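Local coordinates for tailspike protein (Siphovirus 9NA, PDB 3RIQ) that probably binds Salmonella lipopolysaccharide as a trimeric, right-handed beta-helical receptor-binding tailspike and cleaves the O-antigen as an endorhamnosidase, at residues A[85-90]-A[142-147]; A[160-165]-A[181-186]; A[256-261]-A[292-297]; A[283-288]-A[301-306]. All blocks are in the same frame, centred on the assembly; numbering follows the deposited sequence.

Overall arrangement
The four contacts illustrate how a right-handed parallel beta-helix holds its coils and the loops that leave them. Contact 1 comes first along the chain, closing a long insertion between strands 79-87 and 146-151; contact 2 follows, pairing successive coils. Their centres lie 13 Å apart, and strand 79-87 neighbours strand 162-163 of contact 2. Contacts 3 and 4 alternate in sequence, share the large loop between strands 281-282 and 311-318, and touch, with centres 11 Å apart, through salt bridges from Arg261 and Arg292 to Asp285. The two pairs have centres 32 to 35 Å apart: the first joins coils near the insertion, with contact 2 also at the subunit interface, and the second fixes a loop.

Contact 1 of 4, residues A[85-90]-A[142-147]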
loop_
_atom_site.group_PDB
_atom_site.type_symbol
_atom_site.label_atom_id
_atom_site.label_comp_id
_atom_site.label_asym_id
_atom_site.label_seq_id
_atom_site.Cartn_x
_atom_site.Cartn_y
_atom_site.Cartn_z
ATOM N N MET A 85 -15.752 -30.210 2.197
ATOM C CA MET A 85 -15.499 -31.197 3.237
ATOM C C MET A 85 -16.349 -30.886 4.463
ATOM O O MET A 85 -16.169 -29.856 5.086
ATOM C CB MET A 85 -14.018 -31.214 3.623
ATOM C CG MET A 85 -13.072 -31.511 2.494
ATOM S SD MET A 85 -13.445 -32.965 1.499
ATOM C CE MET A 85 -13.361 -34.276 2.782
ATOM N N HIS A 86 -17.270 -31.783 4.804
ATOM C CA HIS A 86 -18.204 -31.576 5.908
ATOM C C HIS A 86 -18.080 -32.681 6.976
ATOM O O HIS A 86 -18.159 -33.856 6.668
ATOM C CB HIS A 86 -19.625 -31.562 5.330
ATOM C CG HIS A 86 -20.675 -30.954 6.230
ATOM N ND1 HIS A 86 -20.974 -31.462 7.482
ATOM C CD2 HIS A 86 -21.545 -29.929 6.020
ATOM C CE1 HIS A 86 -21.945 -30.740 8.025
ATOM N NE2 HIS A 86 -22.321 -29.817 7.152
ATOM N N THR A 87 -17.901 -32.304 8.224
ATOM C CA THR A 87 -17.892 -33.275 9.309
ATOM C C THR A 87 -19.168 -34.151 9.345
ATOM O O THR A 87 -20.273 -33.698 8.951
ATOM C CB THR A 87 -17.688 -32.534 10.673
ATOM O OG1 THR A 87 -17.456 -33.515 11.693
ATOM C CG2 THR A 87 -18.913 -31.645 11.055
ATOM N N LYS A 88 -19.043 -35.383 9.822
ATOM C CA LYS A 88 -20.230 -36.200 10.058
ATOM C C LYS A 88 -20.801 -35.900 11.462
ATOM O O LYS A 88 -21.970 -35.539 11.610
ATOM C CB LYS A 88 -19.908 -37.689 9.853
ATOM C CG LYS A 88 -21.121 -38.586 10.209
ATOM C CD LYS A 88 -20.918 -40.064 9.816
ATOM C CE LYS A 88 -19.705 -40.707 10.535
ATOM N NZ LYS A 88 -19.478 -42.197 10.194
ATOM N N THR A 89 -19.952 -35.992 12.471
ATOM C CA THR A 89 -20.317 -35.690 13.861
ATOM C C THR A 89 -20.156 -34.192 14.128
ATOM O O THR A 89 -19.188 -33.599 13.691
ATOM C CB THR A 89 -19.369 -36.462 14.835
ATOM O OG1 THR A 89 -19.457 -37.873 14.578
ATOM C CG2 THR A 89 -19.746 -36.221 16.300
ATOM N N THR A 90 -21.115 -33.580 14.824
ATOM C CA THR A 90 -21.020 -32.177 15.190
ATOM C C THR A 90 -20.044 -32.055 16.368
ATOM O O THR A 90 -20.243 -32.705 17.400
ATOM C CB THR A 90 -22.394 -31.599 15.567
ATOM O OG1 THR A 90 -23.266 -31.689 14.423
ATOM C CG2 THR A 90 -22.246 -30.140 16.000
ATOM N N GLN A 142 -13.398 -36.493 21.560
ATOM C CA GLN A 142 -14.370 -36.445 20.459
ATOM C C GLN A 142 -13.742 -36.800 19.113
ATOM O O GLN A 142 -12.590 -36.468 18.876
ATOM C CB GLN A 142 -15.047 -35.078 20.395
ATOM C CG GLN A 142 -14.132 -33.924 20.011
ATOM C CD GLN A 142 -14.904 -32.643 19.847
ATOM O OE1 GLN A 142 -16.110 -32.673 19.538
ATOM N NE2 GLN A 142 -14.228 -31.499 20.053
ATOM N N VAL A 143 -14.530 -37.464 18.258
ATOM C CA VAL A 143 -14.151 -37.871 16.895
ATOM C C VAL A 143 -15.048 -37.135 15.904
ATOM O O VAL A 143 -16.263 -37.366 15.839
ATOM C CB VAL A 143 -14.339 -39.406 16.730
ATOM C CG1 VAL A 143 -14.013 -39.860 15.313
ATOM C CG2 VAL A 143 -13.458 -40.137 17.716
ATOM N N ALA A 144 -14.433 -36.251 15.113
ATOM C CA ALA A 144 -15.178 -35.358 14.237
ATOM C C ALA A 144 -14.180 -34.753 13.261
ATOM O O ALA A 144 -12.978 -34.926 13.425
ATOM C CB ALA A 144 -15.845 -34.216 15.059
ATOM N N GLY A 145 -14.694 -34.010 12.283
ATOM C CA GLY A 145 -13.844 -33.247 11.343
ATOM C C GLY A 145 -13.555 -34.034 10.090
ATOM O O GLY A 145 -13.219 -35.211 10.177
ATOM N N ALA A 146 -13.682 -33.382 8.931
ATOM C CA ALA A 146 -13.510 -34.025 7.624
ATOM C C ALA A 146 -12.294 -33.416 6.930
ATOM O O ALA A 146 -12.307 -32.219 6.570
ATOM C CB ALA A 146 -14.770 -33.789 6.773
ATOM N N THR A 147 -11.275 -34.243 6.696
ATOM C CA THR A 147 -10.059 -33.799 6.000
ATOM C C THR A 147 -9.875 -34.549 4.695
ATOM O O THR A 147 -9.886 -35.804 4.670
ATOM C CB THR A 147 -8.824 -34.034 6.919
ATOM O OG1 THR A 147 -9.052 -33.348 8.156
ATOM C CG2 THR A 147 -7.544 -33.503 6.298
HETATM O O HOH W 1 -18.648 -34.241 19.157
#
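Met85, Thr87 and Thr89 face Val143 to Ala146 at the base of a long excursion from the right-handed parallel beta-helix, where strand 79-87 gives way to the insertion and strand 146-151 resumes the solenoid; the insertion may correspond to the dorsal fin of the P22 tailspike. The two segments run in nearly opposite directions, and the direct hydrogen bond between them is made by a side chain. Gly145 N donates almost straight to Thr87 OG1 (2.9 Å, 165° at the hydrogen). Thr87 OG1 stands anti to its own backbone N (chi1 -170°), and the hydroxyl in turn donates a hydrogen bond to Thr89 O at 2.6 Å, so one hydroxyl ties the turn of its own segment to the returning chain. The positive phi of Gly145 would jam a side chain against the preceding carbonyl, which suits glycine here. On the side of the beta-helix strands, Ala146 CB presses against His86 O at 3.4 Å and meets Met85 CB at 4.1 Å. On the loop side, Thr89 CB rests on Val143 O at 3.4 Å, while Thr89 OG1 turns to Asp66 on the preceding coil. Ala144 CB packs against the bonded pair Thr87 OG1 and Thr89 O. At the outer end, a water donates to both segments, to Thr90 O at 2.8 Å and to Gln142 OE1 at 3.0 Å.

Contact 2 of 4, residues A[160-165]-A[181-186]; sequences HPEATM and PRNFIA
Glu162 and Asn183 both set CG anti to their own carbonyl carbon (chi1 -52° and -55°), and the two side chains run alongside each other in the same direction. Asn183 ND2 then donates within its amide plane to Glu162 OE2 at 3.0 Å, arriving steeply above the carboxylate plane. Arg182 NH1 lies 3.7 Å from Glu162 OE2, a long salt bridge in which no N-H points at the oxygen; water 2 spans the two, giving to OE2 and accepting from NH1. His84 holds the other carboxylate oxygen of Glu162, and Asn155 of the second subunit bonds both Glu162 and Arg182, placing this polar cluster at the trimer interface. On the face of Ala163 and Phe184, Phe184 CG stands anti to the backbone N (chi1 -164°), and Ala163 CB sits over the centre of the phenyl ring, 4.0 Å from the centroid. On the opposite face, Ile185 CG2 is touched by Met165 CE at 3.8 Å, where the chain turns a corner. Ala163 N donates to Asn183 O, and Ile185 N to Ala163 O at 2.8 Å. Such parallel pairing between successive coils, here Ala163 with Phe184 and Thr164 with Ile185, is the hallmark of the right-handed parallel beta-helix.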
loop_
_atom_site.group_PDB
_atom_site.type_symbol
_atom_site.label_atom_id
_atom_site.label_comp_id
_atom_site.label_asym_id
_atom_site.label_seq_id
_atom_site.Cartn_x
_atom_site.Cartn_y
_atom_site.Cartn_z
ATOM N N HIS A 160 -12.446 -22.453 -5.419
ATOM C CA HIS A 160 -13.534 -22.198 -4.473
ATOM C C HIS A 160 -13.850 -23.344 -3.525
ATOM O O HIS A 160 -15.010 -23.707 -3.326
ATOM C CB HIS A 160 -14.805 -21.743 -5.211
ATOM C CG HIS A 160 -14.568 -20.653 -6.217
ATOM N ND1 HIS A 160 -14.637 -20.857 -7.585
ATOM C CD2 HIS A 160 -14.288 -19.341 -6.044
ATOM C CE1 HIS A 160 -14.401 -19.714 -8.212
ATOM N NE2 HIS A 160 -14.178 -18.779 -7.297
ATOM N N PRO A 161 -12.827 -23.931 -2.909
ATOM C CA PRO A 161 -13.130 -24.986 -1.944
ATOM C C PRO A 161 -13.841 -24.484 -0.713
ATOM O O PRO A 161 -13.565 -23.390 -0.248
ATOM C CB PRO A 161 -11.755 -25.530 -1.587
ATOM C CG PRO A 161 -10.825 -24.306 -1.711
ATOM C CD PRO A 161 -11.385 -23.626 -2.970
ATOM N N GLU A 162 -14.687 -25.337 -0.161
ATOM C CA GLU A 162 -15.485 -25.024 1.036
ATOM C C GLU A 162 -15.248 -26.059 2.130
ATOM O O GLU A 162 -14.657 -27.127 1.875
ATOM C CB GLU A 162 -16.983 -25.052 0.677
ATOM C CG GLU A 162 -17.349 -24.207 -0.532
ATOM C CD GLU A 162 -18.850 -24.051 -0.746
ATOM O OE1 GLU A 162 -19.670 -24.764 -0.108
ATOM O OE2 GLU A 162 -19.236 -23.199 -1.565
ATOM N N ALA A 163 -15.736 -25.787 3.336
ATOM C CA ALA A 163 -15.643 -26.776 4.427
ATOM C C ALA A 163 -16.609 -26.415 5.547
ATOM O O ALA A 163 -16.845 -25.236 5.809
ATOM C CB ALA A 163 -14.223 -26.794 5.005
ATOM N N THR A 164 -17.090 -27.435 6.235
ATOM C CA THR A 164 -17.874 -27.231 7.451
ATOM C C THR A 164 -17.246 -28.147 8.491
ATOM O O THR A 164 -17.500 -29.349 8.508
ATOM C CB THR A 164 -19.370 -27.548 7.241
ATOM O OG1 THR A 164 -19.884 -26.759 6.158
ATOM C CG2 THR A 164 -20.191 -27.224 8.517
ATOM N N MET A 165 -16.383 -27.565 9.319
ATOM C CA MET A 165 -15.548 -28.317 10.239
ATOM C C MET A 165 -14.725 -29.352 9.441
ATOM O O MET A 165 -14.793 -30.561 9.678
ATOM C CB MET A 165 -16.392 -28.973 11.364
ATOM C CG MET A 165 -17.173 -27.971 12.179
ATOM S SD MET A 165 -16.129 -26.847 13.136
ATOM C CE MET A 165 -17.363 -25.673 13.775
ATOM N N PRO A 181 -10.715 -20.029 -1.300
ATOM C CA PRO A 181 -11.516 -20.763 -0.308
ATOM C C PRO A 181 -12.665 -19.864 0.179
ATOM O O PRO A 181 -12.481 -18.643 0.365
ATOM C CB PRO A 181 -10.512 -21.017 0.837
ATOM C CG PRO A 181 -9.402 -19.959 0.638
ATOM C CD PRO A 181 -9.314 -19.811 -0.873
ATOM N N ARG A 182 -13.836 -20.458 0.402
ATOM C CA ARG A 182 -15.007 -19.665 0.804
ATOM C C ARG A 182 -16.056 -20.579 1.397
ATOM O O ARG A 182 -15.964 -21.794 1.195
ATOM C CB ARG A 182 -15.570 -18.937 -0.416
ATOM C CG ARG A 182 -15.950 -19.842 -1.612
ATOM C CD ARG A 182 -16.297 -18.976 -2.863
ATOM N NE ARG A 182 -17.517 -18.205 -2.675
ATOM C CZ ARG A 182 -18.741 -18.672 -2.929
ATOM N NH1 ARG A 182 -18.916 -19.947 -3.323
ATOM N NH2 ARG A 182 -19.807 -17.892 -2.712
ATOM N N ASN A 183 -17.015 -20.020 2.150
ATOM C CA ASN A 183 -17.883 -20.874 2.964
ATOM C C ASN A 183 -17.051 -21.941 3.692
ATOM O O ASN A 183 -17.348 -23.153 3.616
ATOM C CB ASN A 183 -18.952 -21.528 2.093
ATOM C CG ASN A 183 -19.752 -20.517 1.305
ATOM O OD1 ASN A 183 -20.273 -19.560 1.869
ATOM N ND2 ASN A 183 -19.880 -20.741 -0.017
ATOM N N PHE A 184 -15.980 -21.480 4.336
ATOM C CA PHE A 184 -14.900 -22.362 4.792
ATOM C C PHE A 184 -14.718 -22.240 6.308
ATOM O O PHE A 184 -14.079 -21.300 6.803
ATOM C CB PHE A 184 -13.626 -22.003 4.020
ATOM C CG PHE A 184 -12.523 -23.030 4.082
ATOM C CD1 PHE A 184 -12.006 -23.571 2.906
ATOM C CD2 PHE A 184 -12.002 -23.477 5.311
ATOM C CE1 PHE A 184 -10.944 -24.513 2.943
ATOM C CE2 PHE A 184 -10.964 -24.435 5.366
ATOM C CZ PHE A 184 -10.417 -24.949 4.191
ATOM N N ILE A 185 -15.321 -23.180 7.042
ATOM C CA ILE A 185 -15.169 -23.273 8.496
ATOM C C ILE A 185 -14.193 -24.427 8.717
ATOM O O ILE A 185 -14.544 -25.616 8.459
ATOM C CB ILE A 185 -16.514 -23.528 9.163
ATOM C CG1 ILE A 185 -17.507 -22.417 8.785
ATOM C CG2 ILE A 185 -16.335 -23.665 10.674
ATOM C CD1 ILE A 185 -18.930 -22.804 8.952
ATOM N N ALA A 186 -12.958 -24.103 9.113
ATOM C CA ALA A 186 -11.874 -25.082 9.186
ATOM C C ALA A 186 -12.008 -26.029 10.372
ATOM O O ALA A 186 -12.798 -25.780 11.311
ATOM C CB ALA A 186 -10.529 -24.320 9.244
HETATM O O HOH W 2 -17.568 -22.490 -3.551
HETATM O O HOH W 3 -19.504 -24.075 5.176
#

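Contact 3 of 4, residues A[256-261]-A[292-297]; sequences GGRSAR and RVDDYT
Gly257 begins the contact, its carbonyl O lying 3.2 Å from Val293 CG1. Next, Arg258 bends at chi3 (-72°), turning NE to Asp294 OD2 in a salt bridge of 2.8 Å; OD2 is met on its anti side and the guanidinium and carboxylate planes are only 15° apart. Ser259 grips the facing loop twice. Its N donates to Val293 O at 2.9 Å, and its hydroxyl, anti to the backbone N (chi1 179°), donates to the anti lone pair of Asp295 OD2 at 2.6 Å. The same OG accepts from Arg261 NH1 at 3.0 Å, in the guanidinium plane, a hydrogen-bond chain from Arg261 through Ser259 to Asp295. Arg261 lays one guanidinium face on Arg292: Arg292 CD stands over the centre of that face, 3.4 Å from Arg261 CZ. The two side chains cross at about a right angle, and Arg261 NH2 comes within 3.8 Å of Arg292 NE. This approach of like charges is probably eased by Asp285, which forms salt bridges with both arginines, and by Glu254, which pairs with Arg261. Segment 256-261 supplies the turn and second strand of the small antiparallel hairpin 254-255/258-259, facing the loop between strands 281-282 and 311-318, while Arg224 donates to Ser259 O and Asp294 O.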
loop_
_atom_site.group_PDB
_atom_site.type_symbol
_atom_site.label_atom_id
_atom_site.label_comp_id
_atom_site.label_asym_id
_atom_site.label_seq_id
_atom_site.Cartn_x
_atom_site.Cartn_y
_atom_site.Cartn_z
ATOM N N GLY A 256 8.693 -35.303 13.136
ATOM C CA GLY A 256 9.058 -36.692 12.891
ATOM C C GLY A 256 10.555 -36.873 12.667
ATOM O O GLY A 256 10.984 -37.876 12.094
ATOM N N GLY A 257 11.345 -35.889 13.088
ATOM C CA GLY A 257 12.783 -35.932 12.893
ATOM C C GLY A 257 13.398 -35.226 11.700
ATOM O O GLY A 257 14.608 -35.325 11.486
ATOM N N ARG A 258 12.594 -34.514 10.913
ATOM C CA ARG A 258 13.151 -33.721 9.786
ATOM C C ARG A 258 12.696 -32.278 9.875
ATOM O O ARG A 258 11.534 -32.004 10.233
ATOM C CB ARG A 258 12.736 -34.311 8.431
ATOM C CG ARG A 258 13.276 -33.503 7.230
ATOM C CD ARG A 258 13.110 -34.153 5.889
ATOM N NE ARG A 258 14.021 -35.274 5.785
ATOM C CZ ARG A 258 13.647 -36.552 5.664
ATOM N NH1 ARG A 258 12.363 -36.879 5.586
ATOM N NH2 ARG A 258 14.570 -37.507 5.621
ATOM N N SER A 259 13.583 -31.354 9.523
ATOM C CA SER A 259 13.207 -29.933 9.525
ATOM C C SER A 259 11.938 -29.673 8.703
ATOM O O SER A 259 11.843 -30.104 7.539
ATOM C CB SER A 259 14.348 -29.062 8.964
ATOM O OG SER A 259 13.929 -27.696 8.955
ATOM N N ALA A 260 10.991 -28.963 9.316
ATOM C CA ALA A 260 9.707 -28.631 8.726
ATOM C C ALA A 260 9.639 -27.149 8.342
ATOM O O ALA A 260 8.561 -26.592 8.105
ATOM C CB ALA A 260 8.595 -28.950 9.761
ATOM N N ARG A 261 10.795 -26.503 8.344
ATOM C CA ARG A 261 10.918 -25.059 8.122
ATOM C C ARG A 261 10.641 -24.683 6.667
ATOM O O ARG A 261 10.345 -25.538 5.837
ATOM C CB ARG A 261 12.309 -24.612 8.552
ATOM C CG ARG A 261 12.551 -24.818 10.065
ATOM C CD ARG A 261 14.009 -24.524 10.370
ATOM N NE ARG A 261 14.367 -24.632 11.794
ATOM C CZ ARG A 261 14.765 -25.750 12.404
ATOM N NH1 ARG A 261 14.832 -26.911 11.737
ATOM N NH2 ARG A 261 15.113 -25.708 13.690
ATOM N N ARG A 292 19.639 -28.658 13.688
ATOM C CA ARG A 292 18.644 -28.838 12.653
ATOM C C ARG A 292 18.948 -30.089 11.843
ATOM O O ARG A 292 20.116 -30.462 11.668
ATOM C CB ARG A 292 18.646 -27.600 11.773
ATOM C CG ARG A 292 18.495 -26.302 12.587
ATOM C CD ARG A 292 18.018 -25.130 11.686
ATOM N NE ARG A 292 18.102 -23.811 12.363
ATOM C CZ ARG A 292 19.212 -23.067 12.485
ATOM N NH1 ARG A 292 20.369 -23.491 11.959
ATOM N NH2 ARG A 292 19.164 -21.854 13.093
ATOM N N VAL A 293 17.890 -30.747 11.384
ATOM C CA VAL A 293 18.046 -31.968 10.614
ATOM C C VAL A 293 17.584 -31.732 9.176
ATOM O O VAL A 293 16.426 -31.368 8.940
ATOM C CB VAL A 293 17.238 -33.136 11.248
ATOM C CG1 VAL A 293 17.513 -34.400 10.484
ATOM C CG2 VAL A 293 17.625 -33.334 12.725
ATOM N N ASP A 294 18.485 -31.971 8.219
ATOM C CA ASP A 294 18.233 -31.764 6.776
ATOM C C ASP A 294 17.869 -30.269 6.535
ATOM O O ASP A 294 16.885 -29.912 5.866
ATOM C CB ASP A 294 17.157 -32.724 6.235
ATOM C CG ASP A 294 17.560 -34.186 6.340
ATOM O OD1 ASP A 294 18.772 -34.505 6.207
ATOM O OD2 ASP A 294 16.663 -35.017 6.557
ATOM N N ASP A 295 18.683 -29.398 7.133
ATOM C CA ASP A 295 18.540 -27.959 7.009
ATOM C C ASP A 295 19.910 -27.395 7.380
ATOM O O ASP A 295 20.846 -28.147 7.754
ATOM C CB ASP A 295 17.435 -27.432 7.953
ATOM C CG ASP A 295 16.731 -26.194 7.421
ATOM O OD1 ASP A 295 17.394 -25.346 6.805
ATOM O OD2 ASP A 295 15.494 -26.070 7.643
ATOM N N TYR A 296 20.055 -26.075 7.332
ATOM C CA TYR A 296 21.318 -25.475 7.769
ATOM C C TYR A 296 21.631 -25.790 9.233
ATOM O O TYR A 296 20.732 -25.788 10.092
ATOM C CB TYR A 296 21.280 -23.953 7.630
ATOM C CG TYR A 296 21.219 -23.434 6.209
ATOM C CD1 TYR A 296 22.345 -23.474 5.373
ATOM C CD2 TYR A 296 20.044 -22.906 5.695
ATOM C CE1 TYR A 296 22.312 -22.987 4.075
ATOM C CE2 TYR A 296 19.997 -22.413 4.382
ATOM C CZ TYR A 296 21.134 -22.467 3.580
ATOM O OH TYR A 296 21.095 -21.998 2.274
ATOM N N THR A 297 22.906 -26.058 9.515
ATOM C CA THR A 297 23.336 -26.338 10.886
ATOM C C THR A 297 23.350 -25.067 11.761
ATOM O O THR A 297 23.367 -23.938 11.232
ATOM C CB THR A 297 24.737 -26.966 10.922
ATOM O OG1 THR A 297 25.686 -26.014 10.456
ATOM C CG2 THR A 297 24.794 -28.209 10.037
#

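Contact 4 of 4, residues A[283-288]-A[301-306]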
loop_
_atom_site.group_PDB
_atom_site.type_symbol
_atom_site.label_atom_id
_atom_site.label_comp_id
_atom_site.label_asym_id
_atom_site.label_seq_id
_atom_site.Cartn_x
_atom_site.Cartn_y
_atom_site.Cartn_z
ATOM N N ASN A 283 7.843 -17.585 11.362
ATOM C CA ASN A 283 9.073 -17.978 12.041
ATOM C C ASN A 283 9.552 -19.345 11.571
ATOM O O ASN A 283 8.736 -20.199 11.163
ATOM C CB ASN A 283 8.833 -18.033 13.559
ATOM C CG ASN A 283 8.739 -16.643 14.183
ATOM O OD1 ASN A 283 9.715 -16.147 14.774
ATOM N ND2 ASN A 283 7.580 -15.998 14.046
ATOM N N ALA A 284 10.855 -19.588 11.689
ATOM C CA ALA A 284 11.447 -20.885 11.309
ATOM C C ALA A 284 12.040 -21.631 12.512
ATOM O O ALA A 284 11.960 -22.851 12.544
ATOM C CB ALA A 284 12.509 -20.685 10.225
ATOM N N ASP A 285 12.623 -20.909 13.481
ATOM C CA ASP A 285 13.113 -21.522 14.723
ATOM C C ASP A 285 12.213 -21.125 15.890
ATOM O O ASP A 285 11.713 -19.977 15.943
ATOM C CB ASP A 285 14.543 -21.049 15.027
ATOM C CG ASP A 285 15.578 -21.610 14.084
ATOM O OD1 ASP A 285 15.431 -22.775 13.630
ATOM O OD2 ASP A 285 16.537 -20.864 13.764
ATOM N N THR A 286 12.047 -22.018 16.865
ATOM C CA THR A 286 11.276 -21.679 18.058
ATOM C C THR A 286 11.807 -22.470 19.259
ATOM O O THR A 286 12.411 -23.534 19.086
ATOM C CB THR A 286 9.761 -21.931 17.869
ATOM O OG1 THR A 286 9.040 -21.326 18.940
ATOM C CG2 THR A 286 9.412 -23.419 17.838
ATOM N N GLY A 287 11.629 -21.928 20.469
ATOM C CA GLY A 287 12.071 -22.637 21.683
ATOM C C GLY A 287 13.588 -22.634 21.800
ATOM O O GLY A 287 14.253 -21.731 21.265
ATOM N N SER A 288 14.142 -23.648 22.471
ATOM C CA SER A 288 15.584 -23.712 22.738
ATOM C C SER A 288 16.333 -24.283 21.561
ATOM O O SER A 288 15.827 -25.189 20.895
ATOM C CB SER A 288 15.866 -24.596 23.966
ATOM O OG SER A 288 15.126 -24.141 25.089
ATOM N N TYR A 301 24.105 -21.130 10.580
ATOM C CA TYR A 301 23.246 -19.990 10.970
ATOM C C TYR A 301 22.750 -20.201 12.376
ATOM O O TYR A 301 22.056 -21.181 12.631
ATOM C CB TYR A 301 22.034 -19.886 10.033
ATOM C CG TYR A 301 22.422 -19.439 8.668
ATOM C CD1 TYR A 301 22.691 -18.095 8.416
ATOM C CD2 TYR A 301 22.616 -20.365 7.624
ATOM C CE1 TYR A 301 23.107 -17.678 7.170
ATOM C CE2 TYR A 301 23.031 -19.959 6.361
ATOM C CZ TYR A 301 23.258 -18.610 6.147
ATOM O OH TYR A 301 23.658 -18.185 4.910
ATOM N N PRO A 302 23.035 -19.243 13.282
ATOM C CA PRO A 302 22.511 -19.335 14.639
ATOM C C PRO A 302 21.016 -19.371 14.708
ATOM O O PRO A 302 20.307 -18.991 13.743
ATOM C CB PRO A 302 23.015 -18.060 15.302
ATOM C CG PRO A 302 24.295 -17.728 14.552
ATOM C CD PRO A 302 23.946 -18.092 13.109
ATOM N N TRP A 303 20.520 -19.809 15.868
ATOM C CA TRP A 303 19.067 -19.863 16.108
ATOM C C TRP A 303 18.437 -18.488 15.811
ATOM O O TRP A 303 18.993 -17.438 16.184
ATOM C CB TRP A 303 18.808 -20.222 17.556
ATOM C CG TRP A 303 17.569 -20.995 17.842
ATOM C CD1 TRP A 303 16.538 -20.635 18.698
ATOM C CD2 TRP A 303 17.224 -22.294 17.326
ATOM N NE1 TRP A 303 15.586 -21.628 18.730
ATOM C CE2 TRP A 303 15.995 -22.676 17.936
ATOM C CE3 TRP A 303 17.860 -23.188 16.444
ATOM C CZ2 TRP A 303 15.366 -23.897 17.658
ATOM C CZ3 TRP A 303 17.250 -24.434 16.186
ATOM C CH2 TRP A 303 16.012 -24.774 16.804
ATOM N N PHE A 304 17.301 -18.516 15.124
ATOM C CA PHE A 304 16.493 -17.342 14.737
ATOM C C PHE A 304 17.083 -16.594 13.556
ATOM O O PHE A 304 16.535 -15.578 13.151
ATOM C CB PHE A 304 16.198 -16.349 15.888
ATOM C CG PHE A 304 15.543 -16.969 17.092
ATOM C CD1 PHE A 304 14.369 -17.720 16.966
ATOM C CD2 PHE A 304 16.093 -16.778 18.374
ATOM C CE1 PHE A 304 13.741 -18.257 18.091
ATOM C CE2 PHE A 304 15.475 -17.321 19.541
ATOM C CZ PHE A 304 14.297 -18.064 19.399
ATOM N N GLN A 305 18.188 -17.085 12.990
ATOM C CA GLN A 305 18.892 -16.317 11.938
ATOM C C GLN A 305 19.037 -17.057 10.599
ATOM O O GLN A 305 19.947 -16.775 9.804
ATOM C CB GLN A 305 20.256 -15.837 12.466
ATOM C CG GLN A 305 20.119 -15.001 13.722
ATOM C CD GLN A 305 21.418 -14.401 14.212
ATOM O OE1 GLN A 305 22.507 -14.704 13.711
ATOM N NE2 GLN A 305 21.307 -13.549 15.233
ATOM N N LEU A 306 18.132 -17.997 10.323
ATOM C CA LEU A 306 18.193 -18.673 9.021
ATOM C C LEU A 306 17.932 -17.678 7.900
ATOM O O LEU A 306 17.116 -16.759 8.081
ATOM C CB LEU A 306 17.150 -19.810 8.955
ATOM C CG LEU A 306 17.482 -21.032 9.826
ATOM C CD1 LEU A 306 16.258 -21.945 10.050
ATOM C CD2 LEU A 306 18.672 -21.804 9.193
HETATM O O HOH W 4 15.678 -18.851 11.831
#
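Asp285 stacks on Trp303. Its CG is anti to its own carbonyl carbon (chi1 -71°), which sets it over the indole; separately, the carboxylate is turned to within 4° of the indole plane. Asp285 CB sits 3.7 Å from the centroid of the five-membered ring in a CH-pi contact, while OD1 reaches over the six-membered ring to Trp303 CZ3 at 3.5 Å. Ser288 C packs toward the rim of the opposite face, so the indole is sandwiched. Its NE1 donates to Gly287 O at 2.9 Å, a bent bond (134°) that meets the acceptor from above the carbonyl plane. Pro302 to Gln305 form a type II beta turn in the loop between strands 281-282 and 311-318 of the beta-helix, with Phe304 third, at positive phi. The turn presents Phe304 N to the anti lone pair of Asp285 OD2 at 2.8 Å. Phe304 CB points away, but CG lies beside the backbone N, anti to the carbonyl carbon, and the ring comes back edge-on to Asp285 O, 3.4 Å from Phe304 CE1, with Trp303 CD1 over its centre. Water 4 gives to Asp285 OD2 and accepts from Leu306 N. The carboxylate also holds Arg261 and Arg292, and Leu306 CD1 packs 3.8 Å from Asp285 OD1.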